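Local coordinates for protein monovalent Na+/H+ antiporter subunit A (Dietzia sp. DQ12-45-1b, PDB 7D3U) that forms a subunit of the Mrp complex, a bacterial sodium/proton pump, and probably takes part in antiport of Na+ and H+ across the cell membrane, at residues S234-A239 with K329-M334; P352-R356 with F422-G426. The contacts are given in a common frame with arbitrary orientation. Numbering follows the deposited sequence.

Contact 1 of 2, residues S234-A239 with K329-M334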
ATOM      1  N   SER B 234      29.247  22.311  26.335  1.00 79.28           N
ATOM      2  CA  SER B 234      29.567  23.477  25.520  1.00 79.28           C
ATOM      3  C   SER B 234      31.073  23.651  25.391  1.00 79.28           C
ATOM      4  O   SER B 234      31.580  23.977  24.312  1.00 79.28           O
ATOM      5  CB  SER B 234      28.933  24.731  26.118  1.00 79.28           C
ATOM      6  OG  SER B 234      27.604  24.896  25.661  1.00 79.28           O
ATOM      7  N   ALA B 235      31.805  23.437  26.487  1.00 78.73           N
ATOM      8  CA  ALA B 235      33.261  23.503  26.442  1.00 78.73           C
ATOM      9  C   ALA B 235      33.816  22.499  25.446  1.00 78.73           C
ATOM     10  O   ALA B 235      34.670  22.834  24.618  1.00 78.73           O
ATOM     11  CB  ALA B 235      33.840  23.250  27.833  1.00 78.73           C
ATOM     12  N   TYR B 236      33.336  21.260  25.510  1.00 79.35           N
ATOM     13  CA  TYR B 236      33.818  20.244  24.581  1.00 79.35           C
ATOM     14  C   TYR B 236      33.415  20.574  23.149  1.00 79.35           C
ATOM     15  O   TYR B 236      34.256  20.576  22.243  1.00 79.35           O
ATOM     16  CB  TYR B 236      33.295  18.868  24.981  1.00 79.35           C
ATOM     17  CG  TYR B 236      34.152  17.737  24.473  1.00 79.35           C
ATOM     18  CD1 TYR B 236      35.496  17.935  24.196  1.00 79.35           C
ATOM     19  CD2 TYR B 236      33.618  16.477  24.259  1.00 79.35           C
ATOM     20  CE1 TYR B 236      36.285  16.907  23.731  1.00 79.35           C
ATOM     21  CE2 TYR B 236      34.401  15.443  23.792  1.00 79.35           C
ATOM     22  CZ  TYR B 236      35.733  15.665  23.529  1.00 79.35           C
ATOM     23  OH  TYR B 236      36.519  14.638  23.063  1.00 79.35           O
ATOM     24  N   LEU B 237      32.133  20.875  22.929  1.00 78.00           N
ATOM     25  CA  LEU B 237      31.626  21.135  21.588  1.00 78.00           C
ATOM     26  C   LEU B 237      32.293  22.345  20.952  1.00 78.00           C
ATOM     27  O   LEU B 237      32.372  22.430  19.723  1.00 78.00           O
ATOM     28  CB  LEU B 237      30.113  21.331  21.656  1.00 78.00           C
ATOM     29  CG  LEU B 237      29.263  21.179  20.400  1.00 78.00           C
ATOM     30  CD1 LEU B 237      27.916  20.598  20.776  1.00 78.00           C
ATOM     31  CD2 LEU B 237      29.084  22.515  19.712  1.00 78.00           C
ATOM     32  N   HIS B 238      32.775  23.285  21.760  1.00 79.05           N
ATOM     33  CA  HIS B 238      33.413  24.483  21.235  1.00 79.05           C
ATOM     34  C   HIS B 238      34.929  24.389  21.188  1.00 79.05           C
ATOM     35  O   HIS B 238      35.544  25.004  20.314  1.00 79.05           O
ATOM     36  CB  HIS B 238      33.013  25.706  22.064  1.00 79.05           C
ATOM     37  CG  HIS B 238      31.598  26.142  21.851  1.00 79.05           C
ATOM     38  ND1 HIS B 238      30.551  25.252  21.756  1.00 79.05           N
ATOM     39  CD2 HIS B 238      31.057  27.375  21.713  1.00 79.05           C
ATOM     40  CE1 HIS B 238      29.426  25.918  21.572  1.00 79.05           C
ATOM     41  NE2 HIS B 238      29.705  27.208  21.542  1.00 79.05           N
ATOM     42  N   ALA B 239      35.556  23.656  22.108  1.00 76.88           N
ATOM     43  CA  ALA B 239      37.011  23.530  22.054  1.00 76.88           C
ATOM     44  C   ALA B 239      37.425  22.572  20.945  1.00 76.88           C
ATOM     45  O   ALA B 239      38.025  22.985  19.949  1.00 76.88           O
ATOM     46  CB  ALA B 239      37.555  23.065  23.406  1.00 76.88           C
ATOM     47  N   LYS B 329      39.410  28.529  24.740  1.00 78.22           N
ATOM     48  CA  LYS B 329      37.953  28.500  24.782  1.00 78.22           C
ATOM     49  C   LYS B 329      37.454  27.446  25.760  1.00 78.22           C
ATOM     50  O   LYS B 329      36.472  27.671  26.477  1.00 78.22           O
ATOM     51  CB  LYS B 329      37.387  28.250  23.389  1.00 78.22           C
ATOM     52  CG  LYS B 329      35.881  28.389  23.313  1.00 78.22           C
ATOM     53  CD  LYS B 329      35.467  29.826  23.543  1.00 78.22           C
ATOM     54  CE  LYS B 329      36.087  30.739  22.507  1.00 78.22           C
ATOM     55  NZ  LYS B 329      35.821  32.167  22.814  1.00 78.22           N
ATOM     56  N   SER B 330      38.119  26.290  25.807  1.00 79.78           N
ATOM     57  CA  SER B 330      37.777  25.284  26.806  1.00 79.78           C
ATOM     58  C   SER B 330      37.947  25.839  28.213  1.00 79.78           C
ATOM     59  O   SER B 330      37.067  25.680  29.070  1.00 79.78           O
ATOM     60  CB  SER B 330      38.638  24.039  26.615  1.00 79.78           C
ATOM     61  OG  SER B 330      38.585  23.202  27.754  1.00 79.78           O
ATOM     62  N   SER B 331      39.074  26.506  28.468  1.00 81.21           N
ATOM     63  CA  SER B 331      39.288  27.055  29.800  1.00 81.21           C
ATOM     64  C   SER B 331      38.305  28.178  30.109  1.00 81.21           C
ATOM     65  O   SER B 331      37.852  28.299  31.250  1.00 81.21           O
ATOM     66  CB  SER B 331      40.724  27.548  29.945  1.00 81.21           C
ATOM     67  OG  SER B 331      40.793  28.946  29.768  1.00 81.21           O
ATOM     68  N   LEU B 332      37.938  28.983  29.109  1.00 81.29           N
ATOM     69  CA  LEU B 332      36.960  30.043  29.328  1.00 81.29           C
ATOM     70  C   LEU B 332      35.596  29.472  29.674  1.00 81.29           C
ATOM     71  O   LEU B 332      34.908  29.982  30.565  1.00 81.29           O
ATOM     72  CB  LEU B 332      36.861  30.926  28.088  1.00 81.29           C
ATOM     73  CG  LEU B 332      37.756  32.157  28.072  1.00 81.29           C
ATOM     74  CD1 LEU B 332      37.407  33.025  26.889  1.00 81.29           C
ATOM     75  CD2 LEU B 332      37.602  32.927  29.365  1.00 81.29           C
ATOM     76  N   PHE B 333      35.180  28.417  28.973  1.00 81.22           N
ATOM     77  CA  PHE B 333      33.899  27.793  29.278  1.00 81.22           C
ATOM     78  C   PHE B 333      33.905  27.180  30.669  1.00 81.22           C
ATOM     79  O   PHE B 333      32.949  27.352  31.437  1.00 81.22           O
ATOM     80  CB  PHE B 333      33.572  26.734  28.233  1.00 81.22           C
ATOM     81  CG  PHE B 333      32.705  27.232  27.130  1.00 81.22           C
ATOM     82  CD1 PHE B 333      31.429  27.677  27.394  1.00 81.22           C
ATOM     83  CD2 PHE B 333      33.165  27.260  25.829  1.00 81.22           C
ATOM     84  CE1 PHE B 333      30.629  28.140  26.386  1.00 81.22           C
ATOM     85  CE2 PHE B 333      32.365  27.723  24.814  1.00 81.22           C
ATOM     86  CZ  PHE B 333      31.095  28.162  25.092  1.00 81.22           C
ATOM     87  N   MET B 334      34.975  26.467  31.016  1.00 84.16           N
ATOM     88  CA  MET B 334      35.035  25.864  32.340  1.00 84.16           C
ATOM     89  C   MET B 334      35.098  26.923  33.435  1.00 84.16           C
ATOM     90  O   MET B 334      34.550  26.720  34.524  1.00 84.16           O
ATOM     91  CB  MET B 334      36.227  24.913  32.421  1.00 84.16           C
ATOM     92  CG  MET B 334      36.039  23.649  31.601  1.00 84.16           C
ATOM     93  SD  MET B 334      37.426  22.515  31.741  1.00 84.16           S
ATOM     94  CE  MET B 334      38.724  23.507  31.019  1.00 84.16           C
TER
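Two antiparallel transmembrane helices pack here in the antiporter-like core that Mrp shares with respiratory complex I. The axes of segments 234-239 and 329-334, on helices 231-240 and 312-341, approach to 8.5 Å, with 163° between their N-to-C directions. The predicted transmembrane span holding 234-239 is modelled as two helices, 231-240 and 243-252, a break consistent with the discontinuous helices of this family. F333 has the largest buried area (84 Å²), and its ring takes part in a CH-pi contact and an edge-to-face aromatic pair. One face lies over S234, whose CB is 4.2 Å from the ring centroid and 25° off the ring normal. Its edge meets the face of H238 in the T-shaped pair, with centroids 4.8 Å apart and planes at 82°. A235 (59 Å²) lets the backbones come close: its CA is 4.9 Å from that of S330, and its CB packs 3.5 Å from F333 CB. One turn on, A239 CB lies 3.5 Å from S330 CB, so small residues line this strip of the interface. H238 (44 Å²) meets F333 with its ring and K329 with its CB, while its carbonyl O accepts a hydrogen bond from H325. K329 NZ turns from this interface to a hydrogen bond with S295 of helix 288-308; what K329 gives this contact is aliphatic, CG lying 4.1 Å from H238 CB.

Contact 2 of 2, residues P352-R356 with F422-G426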
ATOM      1  N   PRO B 352      29.273  42.068  39.456  1.00126.35           N
ATOM      2  CA  PRO B 352      30.541  42.801  39.493  1.00126.35           C
ATOM      3  C   PRO B 352      31.635  42.010  38.794  1.00126.35           C
ATOM      4  O   PRO B 352      31.671  40.779  38.859  1.00126.35           O
ATOM      5  CB  PRO B 352      30.816  42.958  40.991  1.00126.35           C
ATOM      6  CG  PRO B 352      29.468  42.878  41.627  1.00126.35           C
ATOM      7  CD  PRO B 352      28.692  41.898  40.799  1.00126.35           C
ATOM      8  N   ARG B 353      32.514  42.728  38.097  1.00123.80           N
ATOM      9  CA  ARG B 353      33.578  42.115  37.311  1.00123.80           C
ATOM     10  C   ARG B 353      34.342  41.081  38.128  1.00123.80           C
ATOM     11  O   ARG B 353      34.522  41.235  39.338  1.00123.80           O
ATOM     12  CB  ARG B 353      34.536  43.192  36.800  1.00123.80           C
ATOM     13  CG  ARG B 353      33.937  44.148  35.779  1.00123.80           C
ATOM     14  CD  ARG B 353      34.954  45.162  35.276  1.00123.80           C
ATOM     15  NE  ARG B 353      34.351  46.116  34.350  1.00123.80           N
ATOM     16  CZ  ARG B 353      34.982  47.174  33.850  1.00123.80           C
ATOM     17  NH1 ARG B 353      36.242  47.414  34.181  1.00123.80           N
ATOM     18  NH2 ARG B 353      34.353  47.991  33.015  1.00123.80           N
ATOM     19  N   LEU B 354      34.784  40.021  37.449  1.00120.89           N
ATOM     20  CA  LEU B 354      35.378  38.855  38.098  1.00120.89           C
ATOM     21  C   LEU B 354      36.534  39.212  39.025  1.00120.89           C
ATOM     22  O   LEU B 354      36.823  38.465  39.965  1.00120.89           O
ATOM     23  CB  LEU B 354      35.847  37.837  37.055  1.00120.89           C
ATOM     24  CG  LEU B 354      34.816  36.831  36.526  1.00120.89           C
ATOM     25  CD1 LEU B 354      33.565  37.505  35.987  1.00120.89           C
ATOM     26  CD2 LEU B 354      35.439  35.943  35.465  1.00120.89           C
ATOM     27  N   TYR B 355      37.201  40.342  38.787  1.00125.11           N
ATOM     28  CA  TYR B 355      38.245  40.747  39.719  1.00125.11           C
ATOM     29  C   TYR B 355      37.636  41.490  40.904  1.00125.11           C
ATOM     30  O   TYR B 355      38.126  42.544  41.318  1.00125.11           O
ATOM     31  CB  TYR B 355      39.325  41.580  39.015  1.00125.11           C
ATOM     32  CG  TYR B 355      38.899  42.935  38.490  1.00125.11           C
ATOM     33  CD1 TYR B 355      38.083  43.048  37.373  1.00125.11           C
ATOM     34  CD2 TYR B 355      39.345  44.105  39.092  1.00125.11           C
ATOM     35  CE1 TYR B 355      37.710  44.286  36.886  1.00125.11           C
ATOM     36  CE2 TYR B 355      38.972  45.345  38.616  1.00125.11           C
ATOM     37  CZ  TYR B 355      38.153  45.429  37.513  1.00125.11           C
ATOM     38  OH  TYR B 355      37.778  46.662  37.029  1.00125.11           O
ATOM     39  N   ARG B 356      36.575  40.919  41.472  1.00125.05           N
ATOM     40  CA  ARG B 356      36.094  41.301  42.791  1.00125.05           C
ATOM     41  C   ARG B 356      36.610  40.257  43.771  1.00125.05           C
ATOM     42  O   ARG B 356      37.297  40.586  44.742  1.00125.05           O
ATOM     43  CB  ARG B 356      34.567  41.390  42.820  1.00125.05           C
ATOM     44  N   PHE B 422      34.797  40.617  28.160  1.00 91.85           N
ATOM     45  CA  PHE B 422      34.657  39.394  28.942  1.00 91.85           C
ATOM     46  C   PHE B 422      35.360  39.527  30.285  1.00 91.85           C
ATOM     47  O   PHE B 422      34.766  39.271  31.338  1.00 91.85           O
ATOM     48  CB  PHE B 422      35.221  38.210  28.153  1.00 91.85           C
ATOM     49  CG  PHE B 422      34.841  36.867  28.705  1.00 91.85           C
ATOM     50  CD1 PHE B 422      35.386  36.404  29.888  1.00 91.85           C
ATOM     51  CD2 PHE B 422      33.951  36.059  28.028  1.00 91.85           C
ATOM     52  CE1 PHE B 422      35.037  35.173  30.389  1.00 91.85           C
ATOM     53  CE2 PHE B 422      33.601  34.825  28.523  1.00 91.85           C
ATOM     54  CZ  PHE B 422      34.146  34.381  29.705  1.00 91.85           C
ATOM     55  N   LEU B 423      36.635  39.916  30.263  1.00 97.76           N
ATOM     56  CA  LEU B 423      37.407  39.962  31.501  1.00 97.76           C
ATOM     57  C   LEU B 423      36.835  40.989  32.473  1.00 97.76           C
ATOM     58  O   LEU B 423      36.873  40.787  33.693  1.00 97.76           O
ATOM     59  CB  LEU B 423      38.875  40.261  31.187  1.00 97.76           C
ATOM     60  CG  LEU B 423      39.920  40.206  32.308  1.00 97.76           C
ATOM     61  CD1 LEU B 423      40.067  41.544  33.022  1.00 97.76           C
ATOM     62  CD2 LEU B 423      39.603  39.092  33.300  1.00 97.76           C
ATOM     63  N   LEU B 424      36.294  42.090  31.957  1.00100.89           N
ATOM     64  CA  LEU B 424      35.753  43.149  32.800  1.00100.89           C
ATOM     65  C   LEU B 424      34.524  43.750  32.139  1.00100.89           C
ATOM     66  O   LEU B 424      34.569  44.126  30.964  1.00100.89           O
ATOM     67  CB  LEU B 424      36.803  44.236  33.068  1.00100.89           C
ATOM     68  CG  LEU B 424      37.352  45.013  31.868  1.00100.89           C
ATOM     69  CD1 LEU B 424      36.385  46.106  31.438  1.00100.89           C
ATOM     70  CD2 LEU B 424      38.718  45.598  32.188  1.00100.89           C
ATOM     71  N   GLY B 425      33.436  43.836  32.887  1.00107.45           N
ATOM     72  CA  GLY B 425      32.206  44.434  32.402  1.00107.45           C
ATOM     73  C   GLY B 425      30.984  43.654  32.843  1.00107.45           C
ATOM     74  O   GLY B 425      31.031  42.445  33.072  1.00107.45           O
ATOM     75  N   GLY B 426      29.864  44.360  32.972  1.00112.26           N
ATOM     76  CA  GLY B 426      28.620  43.710  33.350  1.00112.26           C
ATOM     77  C   GLY B 426      28.114  42.821  32.228  1.00112.26           C
ATOM     78  O   GLY B 426      28.038  43.242  31.068  1.00112.26           O
TER
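R353 NE and G425 N lie 2.9 Å apart, yet both are donors, so this short approach is no hydrogen bond. A second warning comes from R353 CZ and L424 CD1, modelled at 3.0 Å, closer than two non-bonded carbons can sit, a fault of the model; the placement of the guanidinium in this 3.00 Å map should carry little weight. What stands is the overall packing of a loop against the end of a helix. R353 buries most (83 Å²): its CA is 5.1 Å from that of L424, the closest pair of CA atoms across the segments, and its side chain is modelled extended alongside L424 (52 Å²) and G425. A weak hydrogen bond from R353 NH1 to Y355 OH (3.3 Å) shares the same uncertainty. Y355 is the centre of an inverse gamma turn, marked by the weak bond from R356 N to L354 O (2.9 Å), and its CE1 packs 3.9 Å from L424 CB. The other segment leaves helical phi/psi at L424 (-144/129). G425 follows at 139/152, where a CB would jam against the preceding carbonyl O, so the backbone at this position favours glycine. The contact thus joins the loop between helices 312-341 and 362-373, at the protein surface, to the C-terminal end of helix 402-423, and L354, F422 and L423 all touch V365 of helix 362-373.

In the fold
Contact 1 is a buried helix pair and contact 2 a surface loop contact; their centres are about 19 Å apart, and they lie about 33 and 49 Å from the centre of the chain. They nevertheless touch directly: L332 CD2, on helix 312-341, packs 3.6 Å from F422 CE1. The same helix supplies one side of contact 1 and leads into the loop of contact 2. Helix 288-308 is a further shared neighbour, since K329, F333 and F422 all reach L292. The ligand near contact 1 is a dodecyl-maltoside molecule, about 8 Å from the S330 side chain.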